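Local structure of sorbitol dehydrogenase (Gluconobacter oxydans, 5ITG) at residues 28-33 against 39-44; 170-175 against 215-220. The protein probably oxidises D-sorbitol to L-sorbose, with a nicotinamide cofactor of the NADP type accepting the hydride. All blocks are in the same frame, centred on the assembly; numbering follows the deposited sequence.

Contact 1 (28-33 against 39-44); sequences IVHFGV and AHEAFY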
loop_
_atom_site.group_PDB
_atom_site.type_symbol
_atom_site.label_atom_id
_atom_site.label_comp_id
_atom_site.label_asym_id
_atom_site.label_seq_id
_atom_site.Cartn_x
_atom_site.Cartn_y
_atom_site.Cartn_z
ATOM N N ILE A 28 -4.804 -19.714 7.505
ATOM C CA ILE A 28 -3.843 -18.822 6.862
ATOM C C ILE A 28 -2.611 -18.610 7.736
ATOM O O ILE A 28 -2.723 -18.465 8.957
ATOM C CB ILE A 28 -4.461 -17.411 6.633
ATOM C CG1 ILE A 28 -5.758 -17.523 5.836
ATOM C CG2 ILE A 28 -3.458 -16.504 5.910
ATOM C CD1 ILE A 28 -6.590 -16.251 5.875
ATOM N N VAL A 29 -1.441 -18.605 7.110
ATOM C CA VAL A 29 -0.202 -18.315 7.821
ATOM C C VAL A 29 0.260 -17.001 7.207
ATOM O O VAL A 29 0.345 -16.883 5.982
ATOM C CB VAL A 29 0.874 -19.390 7.592
ATOM C CG1 VAL A 29 2.242 -18.855 8.024
ATOM C CG2 VAL A 29 0.534 -20.634 8.388
ATOM N N HIS A 30 0.542 -16.010 8.048
ATOM C CA HIS A 30 0.977 -14.704 7.555
ATOM C C HIS A 30 2.386 -14.329 7.983
ATOM O O HIS A 30 2.708 -14.357 9.169
ATOM C CB HIS A 30 0.031 -13.606 8.043
ATOM C CG HIS A 30 0.383 -12.246 7.533
ATOM N ND1 HIS A 30 0.053 -11.820 6.264
ATOM C CD2 HIS A 30 1.085 -11.236 8.099
ATOM C CE1 HIS A 30 0.541 -10.608 6.069
ATOM N NE2 HIS A 30 1.172 -10.231 7.166
ATOM N N PHE A 31 3.210 -13.954 7.009
ATOM C CA PHE A 31 4.586 -13.537 7.264
ATOM C C PHE A 31 4.660 -12.011 7.326
ATOM O O PHE A 31 4.242 -11.328 6.397
ATOM C CB PHE A 31 5.507 -14.042 6.150
ATOM C CG PHE A 31 5.921 -15.483 6.304
ATOM C CD1 PHE A 31 6.949 -15.833 7.174
ATOM C CD2 PHE A 31 5.282 -16.488 5.581
ATOM C CE1 PHE A 31 7.342 -17.166 7.326
ATOM C CE2 PHE A 31 5.667 -17.828 5.725
ATOM C CZ PHE A 31 6.701 -18.165 6.601
ATOM N N GLY A 32 5.206 -11.485 8.419
ATOM C CA GLY A 32 5.322 -10.047 8.572
ATOM C C GLY A 32 4.077 -9.448 9.202
ATOM O O GLY A 32 3.236 -8.872 8.509
ATOM N N VAL A 33 3.960 -9.580 10.524
ATOM C CA VAL A 33 2.803 -9.062 11.243
ATOM C C VAL A 33 2.961 -7.583 11.588
ATOM O O VAL A 33 3.278 -7.227 12.726
ATOM C CB VAL A 33 2.550 -9.873 12.533
ATOM C CG1 VAL A 33 1.339 -9.329 13.283
ATOM C CG2 VAL A 33 2.320 -11.323 12.177
ATOM N N ALA A 39 -4.678 -4.212 10.218
ATOM C CA ALA A 39 -5.812 -3.325 9.953
ATOM C C ALA A 39 -6.476 -3.570 8.601
ATOM O O ALA A 39 -7.530 -3.003 8.306
ATOM C CB ALA A 39 -5.358 -1.865 10.043
ATOM N N HIS A 40 -5.870 -4.417 7.779
ATOM C CA HIS A 40 -6.418 -4.683 6.455
ATOM C C HIS A 40 -6.758 -6.163 6.287
ATOM O O HIS A 40 -7.908 -6.553 6.481
ATOM C CB HIS A 40 -5.415 -4.204 5.390
ATOM C CG HIS A 40 -5.919 -4.301 3.983
ATOM N ND1 HIS A 40 -5.731 -5.420 3.203
ATOM C CD2 HIS A 40 -6.606 -3.420 3.217
ATOM C CE1 HIS A 40 -6.278 -5.224 2.015
ATOM N NE2 HIS A 40 -6.816 -4.017 1.998
ATOM N N GLU A 41 -5.771 -6.992 5.959
ATOM C CA GLU A 41 -6.031 -8.421 5.786
ATOM C C GLU A 41 -6.750 -9.036 6.995
ATOM O O GLU A 41 -7.772 -9.710 6.850
ATOM C CB GLU A 41 -4.728 -9.185 5.540
ATOM C CG GLU A 41 -4.967 -10.643 5.138
ATOM C CD GLU A 41 -3.693 -11.458 5.056
ATOM O OE1 GLU A 41 -2.660 -10.899 4.633
ATOM O OE2 GLU A 41 -3.727 -12.664 5.395
ATOM N N ALA A 42 -6.216 -8.810 8.188
ATOM C CA ALA A 42 -6.826 -9.356 9.397
ATOM C C ALA A 42 -8.235 -8.804 9.575
ATOM O O ALA A 42 -9.130 -9.487 10.085
ATOM C CB ALA A 42 -5.966 -9.016 10.619
ATOM N N PHE A 43 -8.422 -7.562 9.141
ATOM C CA PHE A 43 -9.707 -6.861 9.232
ATOM C C PHE A 43 -10.789 -7.541 8.401
ATOM O O PHE A 43 -11.908 -7.751 8.880
ATOM C CB PHE A 43 -9.528 -5.411 8.761
ATOM C CG PHE A 43 -10.782 -4.590 8.802
ATOM C CD1 PHE A 43 -11.276 -4.107 10.011
ATOM C CD2 PHE A 43 -11.458 -4.277 7.628
ATOM C CE1 PHE A 43 -12.427 -3.317 10.053
ATOM C CE2 PHE A 43 -12.610 -3.489 7.654
ATOM C CZ PHE A 43 -13.096 -3.006 8.872
ATOM N N TYR A 44 -10.466 -7.877 7.154
ATOM C CA TYR A 44 -11.440 -8.540 6.284
ATOM C C TYR A 44 -11.753 -9.958 6.759
ATOM O O TYR A 44 -12.913 -10.384 6.749
ATOM C CB TYR A 44 -10.934 -8.574 4.836
ATOM C CG TYR A 44 -11.026 -7.236 4.130
ATOM C CD1 TYR A 44 -12.244 -6.771 3.628
ATOM C CD2 TYR A 44 -9.896 -6.429 3.975
ATOM C CE1 TYR A 44 -12.338 -5.531 2.984
ATOM C CE2 TYR A 44 -9.976 -5.187 3.336
ATOM C CZ TYR A 44 -11.195 -4.745 2.844
ATOM O OH TYR A 44 -11.269 -3.517 2.224
#

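Contact 2 (170-175 against 215-220); sequences EALRRR and KWIEEN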
loop_
_atom_site.group_PDB
_atom_site.type_symbol
_atom_site.label_atom_id
_atom_site.label_comp_id
_atom_site.label_asym_id
_atom_site.label_seq_id
_atom_site.Cartn_x
_atom_site.Cartn_y
_atom_site.Cartn_z
ATOM N N GLU A 170 10.231 -24.802 1.010
ATOM C CA GLU A 170 10.457 -26.064 1.715
ATOM C C GLU A 170 9.109 -26.644 2.146
ATOM O O GLU A 170 8.891 -27.855 2.080
ATOM C CB GLU A 170 11.359 -25.850 2.938
ATOM C CG GLU A 170 11.516 -27.073 3.839
ATOM C CD GLU A 170 12.218 -28.258 3.169
ATOM O OE1 GLU A 170 12.609 -28.168 1.983
ATOM O OE2 GLU A 170 12.379 -29.293 3.845
ATOM N N ALA A 171 8.194 -25.781 2.586
ATOM C CA ALA A 171 6.876 -26.253 3.000
ATOM C C ALA A 171 6.151 -26.877 1.804
ATOM O O ALA A 171 5.522 -27.935 1.920
ATOM C CB ALA A 171 6.054 -25.097 3.573
ATOM N N LEU A 172 6.244 -26.221 0.650
ATOM C CA LEU A 172 5.598 -26.729 -0.553
ATOM C C LEU A 172 6.212 -28.062 -0.980
ATOM O O LEU A 172 5.504 -28.965 -1.427
ATOM C CB LEU A 172 5.704 -25.697 -1.679
ATOM C CG LEU A 172 4.791 -24.481 -1.472
ATOM C CD1 LEU A 172 5.154 -23.366 -2.429
ATOM C CD2 LEU A 172 3.340 -24.913 -1.659
ATOM N N ARG A 173 7.524 -28.195 -0.825
ATOM C CA ARG A 173 8.195 -29.440 -1.190
ATOM C C ARG A 173 7.639 -30.580 -0.341
ATOM O O ARG A 173 7.232 -31.626 -0.860
ATOM C CB ARG A 173 9.706 -29.330 -0.960
ATOM C CG ARG A 173 10.485 -30.565 -1.411
ATOM C CD ARG A 173 11.941 -30.526 -0.973
ATOM N NE ARG A 173 12.092 -30.651 0.477
ATOM C CZ ARG A 173 11.705 -31.709 1.188
ATOM N NH1 ARG A 173 11.137 -32.748 0.588
ATOM N NH2 ARG A 173 11.887 -31.731 2.503
ATOM N N ARG A 174 7.612 -30.368 0.971
ATOM C CA ARG A 174 7.118 -31.381 1.894
ATOM C C ARG A 174 5.669 -31.758 1.632
ATOM O O ARG A 174 5.313 -32.943 1.676
ATOM C CB ARG A 174 7.294 -30.906 3.339
ATOM C CG ARG A 174 8.753 -30.693 3.713
ATOM C CD ARG A 174 8.932 -30.436 5.193
ATOM N NE ARG A 174 10.322 -30.132 5.505
ATOM C CZ ARG A 174 10.779 -29.893 6.728
ATOM N NH1 ARG A 174 9.954 -29.924 7.766
ATOM N NH2 ARG A 174 12.066 -29.616 6.910
ATOM N N ARG A 175 4.834 -30.758 1.351
ATOM C CA ARG A 175 3.428 -31.010 1.068
ATOM C C ARG A 175 3.340 -31.888 -0.181
ATOM O O ARG A 175 2.575 -32.851 -0.229
ATOM C CB ARG A 175 2.670 -29.684 0.855
ATOM C CG ARG A 175 2.570 -28.812 2.121
ATOM C CD ARG A 175 1.968 -27.412 1.851
ATOM N NE ARG A 175 0.530 -27.451 1.574
ATOM C CZ ARG A 175 -0.424 -27.134 2.448
ATOM N NH1 ARG A 175 -0.115 -26.736 3.675
ATOM N NH2 ARG A 175 -1.700 -27.238 2.098
ATOM N N LYS A 215 8.816 -26.506 -11.017
ATOM C CA LYS A 215 7.814 -26.887 -12.001
ATOM C C LYS A 215 6.503 -27.208 -11.295
ATOM O O LYS A 215 5.439 -26.732 -11.698
ATOM C CB LYS A 215 8.285 -28.107 -12.799
ATOM C CG LYS A 215 7.256 -28.627 -13.789
ATOM C CD LYS A 215 7.722 -29.910 -14.472
ATOM C CE LYS A 215 6.663 -30.435 -15.431
ATOM N NZ LYS A 215 6.303 -29.433 -16.480
ATOM N N TRP A 216 6.588 -28.006 -10.231
ATOM C CA TRP A 216 5.411 -28.393 -9.462
ATOM C C TRP A 216 4.709 -27.185 -8.847
ATOM O O TRP A 216 3.484 -27.073 -8.906
ATOM C CB TRP A 216 5.784 -29.358 -8.329
ATOM C CG TRP A 216 4.575 -29.885 -7.604
ATOM C CD1 TRP A 216 3.710 -30.845 -8.048
ATOM C CD2 TRP A 216 4.050 -29.424 -6.350
ATOM N NE1 TRP A 216 2.679 -31.008 -7.153
ATOM C CE2 TRP A 216 2.863 -30.149 -6.103
ATOM C CE3 TRP A 216 4.467 -28.468 -5.413
ATOM C CZ2 TRP A 216 2.087 -29.948 -4.956
ATOM C CZ3 TRP A 216 3.694 -28.270 -4.275
ATOM C CH2 TRP A 216 2.517 -29.007 -4.057
ATOM N N ILE A 217 5.483 -26.287 -8.245
ATOM C CA ILE A 217 4.892 -25.110 -7.619
ATOM C C ILE A 217 4.228 -24.218 -8.667
ATOM O O ILE A 217 3.108 -23.742 -8.475
ATOM C CB ILE A 217 5.948 -24.298 -6.835
ATOM C CG1 ILE A 217 6.517 -25.153 -5.697
ATOM C CG2 ILE A 217 5.310 -23.038 -6.268
ATOM C CD1 ILE A 217 7.597 -24.465 -4.865
ATOM N N GLU A 218 4.919 -24.019 -9.781
ATOM C CA GLU A 218 4.405 -23.194 -10.867
ATOM C C GLU A 218 3.052 -23.720 -11.340
ATOM O O GLU A 218 2.161 -22.945 -11.684
ATOM C CB GLU A 218 5.407 -23.196 -12.029
ATOM C CG GLU A 218 5.164 -22.156 -13.124
ATOM C CD GLU A 218 3.945 -22.459 -13.984
ATOM O OE1 GLU A 218 3.839 -23.598 -14.499
ATOM O OE2 GLU A 218 3.100 -21.553 -14.159
ATOM N N GLU A 219 2.892 -25.038 -11.336
ATOM C CA GLU A 219 1.657 -25.654 -11.801
ATOM C C GLU A 219 0.547 -25.796 -10.772
ATOM O O GLU A 219 -0.624 -25.743 -11.124
ATOM C CB GLU A 219 1.959 -27.037 -12.383
ATOM C CG GLU A 219 2.973 -27.019 -13.511
ATOM C CD GLU A 219 3.281 -28.404 -14.039
ATOM O OE1 GLU A 219 3.783 -29.241 -13.257
ATOM O OE2 GLU A 219 3.023 -28.659 -15.235
ATOM N N ASN A 220 0.903 -25.967 -9.504
ATOM C CA ASN A 220 -0.115 -26.171 -8.480
ATOM C C ASN A 220 -0.382 -25.011 -7.525
ATOM O O ASN A 220 -1.506 -24.836 -7.057
ATOM C CB ASN A 220 0.220 -27.443 -7.699
ATOM C CG ASN A 220 0.111 -28.689 -8.562
ATOM O OD1 ASN A 220 -0.989 -29.134 -8.893
ATOM N ND2 ASN A 220 1.254 -29.241 -8.953
#

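Contact 1 (28-33 against 39-44)
Glu41 and His30 make the polar part of this contact. OE1 of Glu41 stands 3.3 Å from ND1 of His30 and 3.5 Å from its CE1. The carboxylate comes to the imidazole obliquely, with the two planes 76° apart. Glu41 reaches the strand because CG is anti to its backbone N (chi1 -171°) and the chain beyond stays extended. Ser127 on the neighbouring strand joins the pair: its OG hydrogen-bonds to both Glu41 OE2 and His30 ND1. At the other side of the imidazole, NE2 gives a weak bond to Gly32 O (2.8 Å), and NE2 also bonds to Thr129 OG1. Phe37 stacks on the His30 ring.

A small van der Waals contact adds to this. The CG2 methyl of Ile28 lies 3.9 Å from OE2 of the Glu41 carboxylate, and the two side chains run alongside, pointing opposite ways.

Strand 26-31 and helix 41-46 belong to the Rossmann domain. The strand leads into a turn at Gly32, consistent with the glycine-rich dinucleotide-binding loop of such folds. With an alanine at Glu41, Ser127 OG would probably lose one of its partners and a gap would open beside His30.

All three touching residues are buried, so the carboxylate and imidazole find their polar partners inside the protein, with Ser127 tying helix and strand to the neighbouring strand.

Contact 2 (170-175 against 215-220)
The far corner of the Trp216 indole rests against a backbone carbonyl of the facing helix. CZ3 of Trp216 lies 3.4 Å from Leu172 O, and the oxygen approaches the ring obliquely. The same corner also meets the Leu172 side chain, with CB 4.2 Å from CZ3. Trp216 CG is anti to the backbone N (chi1 -174°), which carries the indole across to helix 164-177. Asn220 CB sits over one face of the ring, toward its rim. Asn220 N also bonds to Trp216 O within the helix. Trp176 stacks with the indole from outside the two segments.

Beside the indole the contact is aliphatic. Leu172 CD1 touches Ile217 CD1 at 3.6 Å, and one side chain lies nearly perpendicular to the other. Ile217 CG2 lies 3.9 Å from Leu172 CD1, so both branches of the isoleucine take part. Phe183 packs on Leu172, and Leu203 and Ala206 of helix 194-209 pack on Ile217.

Helix 164-177 lies in the beta-alpha-beta crossover between the parallel strands 125-128 and 184-187 of the Rossmann domain. Helix 211-220 packs against it through Trp216 and Ile217.

The salt bridges of Glu170 stay within helix 164-177. Arg173 grips Glu170 side-on, NE to OE1 (2.9 Å) and NH2 to OE2 (2.8 Å), meeting the carboxylate from above its plane. Arg173 NH1 has a further salt bridge to Asp177. Arg174 NE reaches Glu170 OE2 from the same face as Arg173 NH2. Arg175 instead bonds to the backbone oxygens of Leu118, Asp120 and Lys181.

Overall arrangement
Both contacts lie in the Rossmann domain, but they share no helix or strand. Contact 1 is nearer the centre of the chain, its own centre about 14 Å away, and all its touching residues are buried. It joins a strand of the main sheet to a helix that follows it closely in sequence. Contact 2 lies toward the periphery, its centre about 28 Å out, with Trp216 partly exposed. It joins two helical segments 40 residues apart in sequence. The centres of the two contacts are 23 Å apart, and their nearest atoms are about 8 Å apart without touching. The inner contact is mainly polar, while the outer one is mainly apolar between its helices, with its salt bridges kept inside each helix.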